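Local coordinates for metallo-carboxypeptidase (Pseudomonas aeruginosa, PDB 4A38), which is a zinc-binding member of the peptidase M14 family and probably acts as a metallocarboxypeptidase, trimming residues from the C-terminal end of its substrates, at residues A[173-178]-A[187-192]; A[241-246]-A[255-260]; A[270-275]-A[345-350]; A[282-287]-A[317-322]. All blocks are in the same frame, centred on the assembly; numbering follows the deposited sequence.

Contact 1. Residues A[173-178]-A[187-192]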
# COMPACT_ATOMS: atom_id res chain seq x y z
N LEU A 173 6.57 11.73 13.92
CA LEU A 173 6.31 11.52 12.50
C LEU A 173 5.59 10.20 12.30
O LEU A 173 6.17 9.13 12.51
CB LEU A 173 7.64 11.54 11.73
CG LEU A 173 8.64 12.65 12.07
CD1 LEU A 173 9.81 12.60 11.10
CD2 LEU A 173 7.96 14.02 12.02
N TRP A 174 4.32 10.27 11.89
CA TRP A 174 3.50 9.08 11.67
C TRP A 174 3.40 8.60 10.23
O TRP A 174 3.23 9.38 9.29
CB TRP A 174 2.07 9.30 12.21
CG TRP A 174 1.99 9.48 13.70
CD1 TRP A 174 2.47 10.52 14.43
CD2 TRP A 174 1.34 8.60 14.62
NE1 TRP A 174 2.16 10.36 15.76
CE2 TRP A 174 1.46 9.18 15.91
CE3 TRP A 174 0.66 7.38 14.50
CZ2 TRP A 174 0.93 8.58 17.06
CZ3 TRP A 174 0.14 6.78 15.65
CH2 TRP A 174 0.28 7.39 16.91
N VAL A 175 3.50 7.28 10.06
CA VAL A 175 3.41 6.65 8.75
C VAL A 175 2.61 5.37 8.91
O VAL A 175 3.06 4.45 9.59
CB VAL A 175 4.81 6.26 8.24
CG1 VAL A 175 4.70 5.64 6.86
CG2 VAL A 175 5.74 7.46 8.24
N ILE A 176 1.43 5.29 8.29
CA ILE A 176 0.63 4.08 8.39
C ILE A 176 0.36 3.57 6.97
O ILE A 176 0.36 4.35 6.00
CB ILE A 176 -0.71 4.32 9.15
CG1 ILE A 176 -1.77 4.94 8.24
CG2 ILE A 176 -0.43 5.19 10.37
CD1 ILE A 176 -1.30 6.18 7.51
N ALA A 177 0.15 2.26 6.84
CA ALA A 177 -0.03 1.71 5.51
C ALA A 177 -1.05 0.61 5.30
O ALA A 177 -1.39 -0.15 6.20
CB ALA A 177 1.32 1.23 4.98
N GLN A 178 -1.53 0.57 4.07
CA GLN A 178 -2.48 -0.43 3.57
C GLN A 178 -3.84 -0.54 4.26
O GLN A 178 -4.28 -1.65 4.60
CB GLN A 178 -1.78 -1.81 3.54
CG GLN A 178 -2.21 -2.75 2.39
CD GLN A 178 -1.23 -3.90 2.18
OE1 GLN A 178 -0.03 -3.74 2.37
NE2 GLN A 178 -1.74 -5.06 1.78
N GLU A 187 2.64 -2.05 2.12
CA GLU A 187 3.48 -2.66 3.15
C GLU A 187 4.92 -2.83 2.66
O GLU A 187 5.85 -2.77 3.46
CB GLU A 187 2.93 -4.01 3.65
CG GLU A 187 3.80 -4.60 4.78
CD GLU A 187 2.99 -5.37 5.83
OE1 GLU A 187 2.00 -6.03 5.45
OE2 GLU A 187 3.36 -5.32 7.03
N TRP A 188 5.10 -3.04 1.35
CA TRP A 188 6.45 -3.16 0.80
C TRP A 188 7.22 -1.86 1.10
O TRP A 188 8.39 -1.89 1.48
CB TRP A 188 6.41 -3.42 -0.71
CG TRP A 188 6.10 -4.84 -1.05
CD1 TRP A 188 4.95 -5.33 -1.61
CD2 TRP A 188 6.94 -5.97 -0.81
NE1 TRP A 188 5.03 -6.70 -1.72
CE2 TRP A 188 6.24 -7.12 -1.24
CE3 TRP A 188 8.22 -6.13 -0.26
CZ2 TRP A 188 6.78 -8.40 -1.14
CZ3 TRP A 188 8.75 -7.41 -0.16
CH2 TRP A 188 8.03 -8.53 -0.60
N PHE A 189 6.53 -0.73 0.96
CA PHE A 189 7.09 0.59 1.24
C PHE A 189 7.58 0.60 2.70
O PHE A 189 8.69 1.04 2.99
CB PHE A 189 5.97 1.63 1.02
CG PHE A 189 6.33 3.05 1.40
CD1 PHE A 189 6.28 3.46 2.74
CD2 PHE A 189 6.68 3.99 0.43
CE1 PHE A 189 6.57 4.78 3.10
CE2 PHE A 189 6.97 5.32 0.78
CZ PHE A 189 6.92 5.71 2.11
N MET A 190 6.75 0.10 3.62
CA MET A 190 7.12 0.05 5.03
C MET A 190 8.34 -0.84 5.29
O MET A 190 9.18 -0.50 6.12
CB MET A 190 5.94 -0.43 5.87
CG MET A 190 4.68 0.42 5.72
SD MET A 190 4.97 2.13 6.17
CE MET A 190 4.55 2.12 7.94
N GLU A 191 8.44 -1.98 4.60
CA GLU A 191 9.59 -2.87 4.77
C GLU A 191 10.87 -2.13 4.43
O GLU A 191 11.86 -2.21 5.16
CB GLU A 191 9.47 -4.10 3.87
CG GLU A 191 10.70 -4.99 3.88
CD GLU A 191 10.47 -6.31 3.18
OE1 GLU A 191 9.45 -6.97 3.49
OE2 GLU A 191 11.30 -6.71 2.34
N GLY A 192 10.86 -1.42 3.31
CA GLY A 192 12.03 -0.67 2.91
C GLY A 192 12.37 0.39 3.94
O GLY A 192 13.53 0.57 4.32

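Contact 2. Residues A[241-246]-A[255-260]. With BZS (L-benzylsuccinic acid), chain D.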
# COMPACT_ATOMS: atom_id res chain seq x y z
N ARG A 241 -12.51 5.95 5.18
CA ARG A 241 -13.76 6.69 5.11
C ARG A 241 -14.32 6.68 6.54
O ARG A 241 -15.43 7.15 6.78
CB ARG A 241 -14.76 6.00 4.17
CG ARG A 241 -14.44 6.10 2.69
CD ARG A 241 -14.48 7.53 2.17
NE ARG A 241 -14.19 7.59 0.74
CZ ARG A 241 -12.99 7.38 0.21
NH1 ARG A 241 -11.94 7.11 0.98
NH2 ARG A 241 -12.83 7.44 -1.11
N ALA A 242 -13.54 6.16 7.47
CA ALA A 242 -13.97 6.05 8.86
C ALA A 242 -13.25 6.96 9.85
O ALA A 242 -13.45 6.83 11.06
CB ALA A 242 -13.83 4.61 9.32
N TRP A 243 -12.43 7.88 9.35
CA TRP A 243 -11.68 8.76 10.25
C TRP A 243 -12.51 9.83 10.95
O TRP A 243 -12.16 10.27 12.04
CB TRP A 243 -10.47 9.36 9.51
CG TRP A 243 -9.46 8.28 9.16
CD1 TRP A 243 -9.64 7.25 8.27
CD2 TRP A 243 -8.23 8.01 9.84
NE1 TRP A 243 -8.60 6.35 8.38
CE2 TRP A 243 -7.73 6.79 9.33
CE3 TRP A 243 -7.50 8.67 10.85
CZ2 TRP A 243 -6.53 6.22 9.78
CZ3 TRP A 243 -6.31 8.09 11.30
CH2 TRP A 243 -5.84 6.88 10.76
N LEU A 244 -13.62 10.24 10.36
CA LEU A 244 -14.44 11.25 11.01
C LEU A 244 -15.25 10.59 12.11
O LEU A 244 -15.41 11.16 13.19
CB LEU A 244 -15.36 11.93 10.00
CG LEU A 244 -15.73 13.35 10.39
CD1 LEU A 244 -14.46 14.20 10.58
CD2 LEU A 244 -16.62 13.94 9.31
N GLU A 245 -15.76 9.39 11.83
CA GLU A 245 -16.54 8.65 12.81
C GLU A 245 -16.06 7.22 12.99
O GLU A 245 -16.69 6.27 12.51
CB GLU A 245 -18.02 8.64 12.42
CG GLU A 245 -18.66 10.01 12.45
CD GLU A 245 -20.16 9.94 12.24
OE1 GLU A 245 -20.87 9.52 13.19
OE2 GLU A 245 -20.63 10.29 11.13
N PRO A 246 -14.92 7.05 13.69
CA PRO A 246 -14.38 5.71 13.92
C PRO A 246 -15.27 4.87 14.84
O PRO A 246 -15.93 5.40 15.74
CB PRO A 246 -13.00 5.98 14.53
CG PRO A 246 -13.15 7.34 15.15
CD PRO A 246 -13.98 8.09 14.14
N TRP A 255 -9.90 3.19 14.92
CA TRP A 255 -10.19 3.62 16.28
C TRP A 255 -8.92 3.55 17.13
O TRP A 255 -8.57 4.50 17.84
CB TRP A 255 -11.29 2.74 16.87
CG TRP A 255 -11.67 3.09 18.25
CD1 TRP A 255 -11.13 2.59 19.39
CD2 TRP A 255 -12.63 4.08 18.65
NE1 TRP A 255 -11.69 3.20 20.48
CE2 TRP A 255 -12.61 4.12 20.06
CE3 TRP A 255 -13.49 4.93 17.96
CZ2 TRP A 255 -13.44 4.99 20.80
CZ3 TRP A 255 -14.32 5.80 18.69
CH2 TRP A 255 -14.28 5.81 20.09
N PHE A 256 -8.21 2.43 17.04
CA PHE A 256 -6.96 2.23 17.77
C PHE A 256 -5.95 3.33 17.45
O PHE A 256 -5.44 4.00 18.35
CB PHE A 256 -6.36 0.86 17.40
CG PHE A 256 -4.91 0.69 17.76
CD1 PHE A 256 -4.50 0.69 19.09
CD2 PHE A 256 -3.94 0.52 16.77
CE1 PHE A 256 -3.16 0.52 19.42
CE2 PHE A 256 -2.60 0.35 17.09
CZ PHE A 256 -2.21 0.35 18.41
N VAL A 257 -5.66 3.52 16.17
CA VAL A 257 -4.70 4.53 15.76
C VAL A 257 -5.07 5.94 16.23
O VAL A 257 -4.20 6.71 16.61
CB VAL A 257 -4.51 4.52 14.22
CG1 VAL A 257 -3.55 5.63 13.80
CG2 VAL A 257 -3.96 3.17 13.78
N GLN A 258 -6.35 6.27 16.22
CA GLN A 258 -6.74 7.61 16.66
C GLN A 258 -6.55 7.82 18.17
O GLN A 258 -6.23 8.93 18.61
CB GLN A 258 -8.18 7.94 16.24
CG GLN A 258 -8.30 8.34 14.75
CD GLN A 258 -9.67 8.90 14.40
OE1 GLN A 258 -10.26 9.65 15.18
NE2 GLN A 258 -10.16 8.56 13.21
N GLN A 259 -6.73 6.76 18.96
CA GLN A 259 -6.53 6.90 20.40
C GLN A 259 -5.05 7.17 20.68
O GLN A 259 -4.71 8.02 21.50
CB GLN A 259 -6.96 5.64 21.15
CG GLN A 259 -8.32 5.08 20.74
CD GLN A 259 -9.39 6.15 20.62
OE1 GLN A 259 -10.12 6.21 19.62
NE2 GLN A 259 -9.50 7.00 21.64
N GLU A 260 -4.16 6.45 19.99
CA GLU A 260 -2.73 6.66 20.20
C GLU A 260 -2.29 8.04 19.69
O GLU A 260 -1.45 8.70 20.32
CB GLU A 260 -1.93 5.56 19.50
CG GLU A 260 -2.27 4.14 19.98
CD GLU A 260 -2.15 3.99 21.49
OE1 GLU A 260 -1.14 4.45 22.06
OE2 GLU A 260 -3.07 3.40 22.10
C1 BZS D . -6.87 5.09 -2.69
C2 BZS D . -7.23 6.57 -2.88
CA BZS D . -7.62 7.17 -1.53
C BZS D . -9.00 6.67 -1.11
CB BZS D . -7.63 8.70 -1.59
O1 BZS D . -5.67 4.77 -2.74
O2 BZS D . -7.81 4.31 -2.45
O3 BZS D . -9.90 6.67 -1.98
O4 BZS D . -9.15 6.30 0.07

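Contact 3. Residues A[270-275]-A[345-350]. With ZN (zinc ion), chain C; BZS (L-benzylsuccinic acid), chain D.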
# COMPACT_ATOMS: atom_id res chain seq x y z
N LEU A 270 1.86 10.49 6.95
CA LEU A 270 1.85 9.96 5.59
C LEU A 270 0.96 8.71 5.58
O LEU A 270 1.11 7.83 6.43
CB LEU A 270 3.27 9.59 5.15
CG LEU A 270 4.35 10.68 5.21
CD1 LEU A 270 5.63 10.16 4.55
CD2 LEU A 270 3.88 11.92 4.49
N ASP A 271 0.01 8.65 4.64
CA ASP A 271 -0.90 7.51 4.52
C ASP A 271 -0.50 6.85 3.20
O ASP A 271 -0.68 7.44 2.14
CB ASP A 271 -2.35 8.00 4.48
CG ASP A 271 -3.36 6.87 4.58
OD1 ASP A 271 -3.00 5.74 4.97
OD2 ASP A 271 -4.54 7.13 4.28
N ILE A 272 0.06 5.65 3.27
CA ILE A 272 0.54 4.96 2.09
C ILE A 272 -0.49 4.07 1.39
O ILE A 272 -1.03 3.13 1.99
CB ILE A 272 1.80 4.13 2.43
CG1 ILE A 272 3.04 5.03 2.60
CG2 ILE A 272 2.13 3.21 1.26
CD1 ILE A 272 2.91 6.20 3.53
N HIS A 273 -0.76 4.39 0.12
CA HIS A 273 -1.74 3.66 -0.68
C HIS A 273 -1.16 3.24 -2.03
O HIS A 273 0.02 3.45 -2.32
CB HIS A 273 -2.98 4.52 -0.94
CG HIS A 273 -3.75 4.90 0.29
ND1 HIS A 273 -5.02 4.42 0.55
CD2 HIS A 273 -3.46 5.75 1.30
CE1 HIS A 273 -5.48 4.97 1.66
NE2 HIS A 273 -4.55 5.78 2.13
N GLY A 274 -2.03 2.65 -2.85
CA GLY A 274 -1.66 2.22 -4.18
C GLY A 274 -2.81 2.60 -5.09
O GLY A 274 -3.97 2.45 -4.72
N ASP A 275 -2.51 3.11 -6.29
CA ASP A 275 -3.57 3.49 -7.21
C ASP A 275 -3.59 2.59 -8.44
O ASP A 275 -2.58 2.42 -9.12
CB ASP A 275 -3.41 4.95 -7.66
CG ASP A 275 -4.55 5.41 -8.55
OD1 ASP A 275 -5.65 5.68 -8.03
OD2 ASP A 275 -4.37 5.46 -9.78
N PHE A 345 0.11 13.75 3.86
CA PHE A 345 -0.01 13.32 2.48
C PHE A 345 -0.50 11.89 2.38
O PHE A 345 -0.32 11.10 3.32
CB PHE A 345 1.35 13.31 1.79
CG PHE A 345 1.78 14.61 1.23
CD1 PHE A 345 1.18 15.12 0.07
CD2 PHE A 345 2.82 15.32 1.82
CE1 PHE A 345 1.63 16.30 -0.49
CE2 PHE A 345 3.27 16.51 1.27
CZ PHE A 345 2.68 17.00 0.11
N THR A 346 -1.19 11.60 1.22
CA THR A 346 -1.57 10.23 0.91
C THR A 346 -0.56 9.93 -0.19
O THR A 346 -0.51 10.63 -1.21
CB THR A 346 -3.01 10.10 0.36
OG1 THR A 346 -3.95 10.57 1.33
CG2 THR A 346 -3.30 8.68 0.05
N ILE A 347 0.37 8.90 0.03
CA ILE A 347 1.35 8.54 -0.97
C ILE A 347 0.76 7.46 -1.87
O ILE A 347 0.19 6.48 -1.39
CB ILE A 347 2.65 8.02 -0.31
CG1 ILE A 347 3.25 9.12 0.58
CG2 ILE A 347 3.66 7.60 -1.37
CD1 ILE A 347 3.61 10.38 -0.16
N GLU A 348 0.89 7.65 -3.17
CA GLU A 348 0.33 6.70 -4.11
C GLU A 348 1.36 6.05 -5.01
O GLU A 348 2.11 6.72 -5.71
CB GLU A 348 -0.72 7.39 -4.99
CG GLU A 348 -1.91 7.96 -4.25
CD GLU A 348 -2.96 6.93 -3.97
OE1 GLU A 348 -2.75 5.74 -4.31
OE2 GLU A 348 -4.00 7.30 -3.41
N MET A 349 1.38 4.72 -5.00
CA MET A 349 2.28 3.97 -5.86
C MET A 349 1.39 3.24 -6.88
O MET A 349 0.29 2.79 -6.55
CB MET A 349 3.12 2.99 -5.03
CG MET A 349 4.25 3.64 -4.25
SD MET A 349 5.04 2.49 -3.08
CE MET A 349 3.72 2.35 -1.86
N PRO A 350 1.85 3.14 -8.13
CA PRO A 350 1.09 2.49 -9.21
C PRO A 350 1.06 0.97 -9.27
O PRO A 350 2.03 0.31 -8.92
CB PRO A 350 1.74 3.06 -10.46
CG PRO A 350 3.20 3.11 -10.05
CD PRO A 350 3.10 3.73 -8.65
ZN ZN C . -6.09 3.18 -1.02
C1 BZS D . -6.87 5.09 -2.69
C2 BZS D . -7.23 6.57 -2.88
CA BZS D . -7.62 7.17 -1.53
C BZS D . -9.00 6.67 -1.11
CB BZS D . -7.63 8.70 -1.59
O1 BZS D . -5.67 4.77 -2.74
O2 BZS D . -7.81 4.31 -2.45
O3 BZS D . -9.90 6.67 -1.98
O4 BZS D . -9.15 6.30 0.07

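Contact 4. Residues A[282-287]-A[317-322]. With BZS (L-benzylsuccinic acid), chain D.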
# COMPACT_ATOMS: atom_id res chain seq x y z
N PHE A 282 2.80 9.47 -6.98
CA PHE A 282 2.45 10.85 -6.67
C PHE A 282 1.94 11.00 -5.24
O PHE A 282 1.81 10.01 -4.51
CB PHE A 282 1.39 11.37 -7.66
CG PHE A 282 0.08 10.62 -7.63
CD1 PHE A 282 -0.07 9.44 -8.34
CD2 PHE A 282 -1.00 11.12 -6.90
CE1 PHE A 282 -1.31 8.75 -8.34
CE2 PHE A 282 -2.23 10.45 -6.89
CZ PHE A 282 -2.38 9.26 -7.61
N ALA A 283 1.65 12.23 -4.85
CA ALA A 283 1.17 12.49 -3.50
C ALA A 283 0.02 13.48 -3.48
O ALA A 283 0.10 14.54 -4.10
CB ALA A 283 2.31 13.00 -2.63
N ALA A 284 -1.04 13.13 -2.78
CA ALA A 284 -2.19 14.01 -2.66
C ALA A 284 -2.04 14.75 -1.34
O ALA A 284 -1.60 14.15 -0.35
CB ALA A 284 -3.49 13.20 -2.67
N GLY A 285 -2.39 16.03 -1.32
CA GLY A 285 -2.27 16.83 -0.12
C GLY A 285 -3.59 17.14 0.56
O GLY A 285 -4.58 16.45 0.35
N CYS A 286 -3.59 18.19 1.38
CA CYS A 286 -4.78 18.61 2.12
C CYS A 286 -5.31 19.96 1.65
O CYS A 286 -5.99 20.65 2.42
CB CYS A 286 -4.47 18.73 3.62
SG CYS A 286 -4.05 17.20 4.53
N GLU A 287 -5.04 20.35 0.41
CA GLU A 287 -5.48 21.65 -0.06
C GLU A 287 -6.97 21.93 0.06
O GLU A 287 -7.40 23.07 -0.09
CB GLU A 287 -5.02 21.91 -1.50
CG GLU A 287 -5.84 21.23 -2.59
CD GLU A 287 -5.73 19.73 -2.56
OE1 GLU A 287 -4.68 19.23 -2.11
OE2 GLU A 287 -6.69 19.05 -2.99
N HIS A 317 1.31 14.34 -12.61
CA HIS A 317 0.05 13.60 -12.54
C HIS A 317 -0.38 13.20 -11.14
O HIS A 317 0.44 13.00 -10.24
CB HIS A 317 0.14 12.33 -13.39
CG HIS A 317 0.33 12.60 -14.84
ND1 HIS A 317 1.39 13.33 -15.34
CD2 HIS A 317 -0.43 12.26 -15.92
CE1 HIS A 317 1.28 13.42 -16.65
NE2 HIS A 317 0.19 12.78 -17.03
N GLY A 318 -1.69 13.07 -10.99
CA GLY A 318 -2.26 12.70 -9.71
C GLY A 318 -3.76 12.90 -9.75
O GLY A 318 -4.34 13.00 -10.84
N TYR A 319 -4.39 12.96 -8.58
CA TYR A 319 -5.83 13.16 -8.51
C TYR A 319 -6.16 14.65 -8.67
O TYR A 319 -5.33 15.51 -8.36
CB TYR A 319 -6.38 12.70 -7.15
CG TYR A 319 -6.15 11.24 -6.81
CD1 TYR A 319 -6.43 10.24 -7.74
CD2 TYR A 319 -5.71 10.87 -5.54
CE1 TYR A 319 -6.28 8.89 -7.40
CE2 TYR A 319 -5.56 9.53 -5.19
CZ TYR A 319 -5.84 8.54 -6.12
OH TYR A 319 -5.70 7.21 -5.78
N PRO A 320 -7.37 14.96 -9.16
CA PRO A 320 -7.78 16.36 -9.34
C PRO A 320 -7.70 17.00 -7.95
O PRO A 320 -8.01 16.35 -6.96
CB PRO A 320 -9.23 16.24 -9.84
CG PRO A 320 -9.26 14.88 -10.50
CD PRO A 320 -8.47 14.05 -9.53
N ARG A 321 -7.30 18.26 -7.87
CA ARG A 321 -7.21 18.89 -6.56
C ARG A 321 -8.58 19.25 -6.02
O ARG A 321 -9.55 19.41 -6.77
CB ARG A 321 -6.34 20.14 -6.60
CG ARG A 321 -7.02 21.37 -7.21
CD ARG A 321 -6.07 22.57 -7.19
NE ARG A 321 -4.77 22.19 -7.72
CZ ARG A 321 -3.66 22.09 -6.99
NH1 ARG A 321 -3.69 22.36 -5.69
NH2 ARG A 321 -2.53 21.71 -7.56
N SER A 322 -8.66 19.39 -4.70
CA SER A 322 -9.90 19.75 -4.05
C SER A 322 -10.07 21.26 -3.98
O SER A 322 -9.11 22.00 -3.75
CB SER A 322 -9.93 19.17 -2.64
OG SER A 322 -10.97 19.78 -1.91
C1 BZS D . -6.87 5.09 -2.69
C2 BZS D . -7.23 6.57 -2.88
CA BZS D . -7.62 7.17 -1.53
C BZS D . -9.00 6.67 -1.11
CB BZS D . -7.63 8.70 -1.59
O1 BZS D . -5.67 4.77 -2.74
O2 BZS D . -7.81 4.31 -2.45
O3 BZS D . -9.90 6.67 -1.98
O4 BZS D . -9.15 6.30 0.07

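Contact 1. Residues A[173-178]-A[187-192]
The Phe189 ring meets Val175 at a slant, CE1 lying 4.3 Å from Val175 CG1, while the sulfur of Met190 sits in the plane of the ring at its edge. Beyond the two segments, Ile272, Leu372 and Val376 also pack against this phenyl. Two further flat groups, the amide of Gln178 and the carboxylate of Glu187, stand almost perpendicular to each other. Gln178 OE1 accepts a bent hydrogen bond from Glu187 N, 3.2 Å long with an N-H...O angle of 137°, and its NE2 goes to Pro181 O. The carboxylate of Glu187 turns elsewhere, to a salt bridge with Arg128 and a hydrogen bond with His131. This is the strand-loop-helix unit of the M14 carboxypeptidase fold: helix 185-196 packs back over strand 171-177, their local axes 8.5 Å apart, and the loop between carries the zinc ligands His180 and Glu183. Met190 contributes more to the interface than any other residue of the two segments. Its chain folds at chi2 (-58°) and again at chi3, which lays the thioether along the strand and past Val175. CG rests 3.5 Å from Ala177 CB, SD 3.6 Å from Val175 CG1, and the terminal CE comes within 3.2 Å of Val175 O, a snug methyl-to-carbonyl approach in a fully buried seam.

Contact 2. Residues A[241-246]-A[255-260]
Gln258 reaches from helix 252-264 to the backbone of Trp243, and the tight part of the contact is built round its amide. NE2 donates to Trp243 O over 2.9 Å with an N-H...O angle of 151°, arriving in the carbonyl plane on a lone pair. The Gln258 chain is extended (chi2 -169°), which carries the amide across the CE3 side of the indole, the two planes 24° apart; NE2 lies 3.6 Å from Trp243 CE3. Pro246 crosses the same amide, its CG 3.7 Å from Gln258 OE1. Further along the indole, Trp243 CH2 touches Val257 CG1 at 4.0 Å. The ring is buried, with Ala332, Phe335 and Val336 of helix 332-340 against it and NE1 bonded to Gln179 OE1. In this M14 domain residues 241-246 belong to the long loop before helix 252-264, and Arg241 at their start reaches the inhibitor. It presents the edge of its guanidinium to one carboxylate of the bound benzylsuccinate, giving nearly straight hydrogen bonds from NH1 to O4 (3.0 Å) and from NH2 to O3 (3.2 Å). Arg231 and Asn240 bind the inhibitor as well, a cluster consistent with a site for a substrate's terminal carboxylate. The solvent side has no hydrogen bond across it: exposed Trp255 meets Pro246 by van der Waals contact alone, at about a right angle. CE3 lies 3.6 Å from Pro246 CB, and Pro246 O comes to the indole edge, 3.3 Å from CE3.

Contact 3. Residues A[270-275]-A[345-350]
Asp271 and Thr346, like His273 and Glu348, face each other across two parallel neighbouring strands in the central sheet of the M14 carboxypeptidase fold. Backbone hydrogen bonds link the strands from Asp271 N to Phe345 O at one end to Asp275 N to Met349 O at the other; that from Met349 N to His273 O is longer, at 3.3 Å. On the apolar face, Ile272 and Ile347 run out together from adjacent strands, with CD1 of Ile272 4.2 Å from CG1 of Ile347. Met349 runs out straight through chi2 and then folds at chi3 (-71°), which brings CE to 3.6 Å from Ile272 CG2. The opposite face holds the active site. Ring atom ND1 of His273 binds zinc at 2.3 Å, and two oxygens of the benzylsuccinate, with His180 and Glu183, also ligate the metal. Asp271 has CG opposite its own N (chi1 -171°), which carries the carboxylate along this face to the imidazole. There NE2 of His273 gives a straight hydrogen bond to Asp271 OD2, which lies in the imidazole plane but is met from above the carboxylate plane; together with the zinc on ND1, this holds the imidazole at both nitrogens. Asp271 OD1 is bound in turn by Gln179 NE2. Glu348, the predicted proton donor/acceptor, bends sharply at chi2 (-83°) to swing its carboxylate across toward strand 268-275. OE1 thereby lies 3.2 Å from the carbonyl carbon of Gly274, and OE2 lies 3.1 Å from the zinc-bound O1 of the inhibitor.

Contact 4. Residues A[282-287]-A[317-322]
Residues Phe282 to Glu287 and His317 to Ser322 run in nearly the same direction, 21° apart, with Phe282 CA and Gly318 CA 5.9 Å from each other and no backbone-to-backbone hydrogen bond between them. Phe282 fills one end. With chi1 at 62° its CG is wedged between its own N and C, which sends the phenyl out toward the 317-322 loop. Gly318 CA sits over one face, 3.6 Å from the ring centroid in a CH-pi contact; having no side chain, it allows the loop this close. The same phenyl turns its edge to the face of Tyr319, a T-shaped pair with centroids 5.0 Å apart. Ala284 CB adds a looser touch at the Tyr319 edge, 4.3 Å from CD2. At the other end Glu287 bends back so that OE2 takes the amide of Ser322, Ser322 N to OE2 being 2.6 Å and almost straight, on the anti side of the carboxylate. Arg321 lies across this side chain, but its NH1 stays 4.9 Å from Glu287 OE1, too far for a salt bridge. Tyr319, backed by the phenyl edge, lines the active site, its OH 3.3 Å from C2 of the inhibitor. The Tyr319 hydroxyl lies between two carboxylates, hydrogen-bonded to Asp275 OD1 and weakly to Glu348 OE2, which probably holds its direction.

Contacts 1, 3 and 4 share one sheet, in which strand 268-275 lies beside 171-177, and 343-350 separates it from 282-284. Contacts 1 and 3 have centres about 10 Å apart and meet through Ile272 CG1, 3.6 Å from Phe189 CE1. Contact 4 is nested in the chain loop that contact 3 closes; Phe282 O lies 2.9 Å from Glu348 N. Contact 2 stands further off, its centre about 18 Å from those of contacts 1 and 3, and meets contact 1 where Trp174 packs on Glu260. Around the benzylsuccinate, contact 3 supplies a metal ligand, contact 2 a carboxylate-binding arginine and contact 4 a tyrosine; the side chain of Gln178 in contact 1 comes to about 8 Å from the zinc.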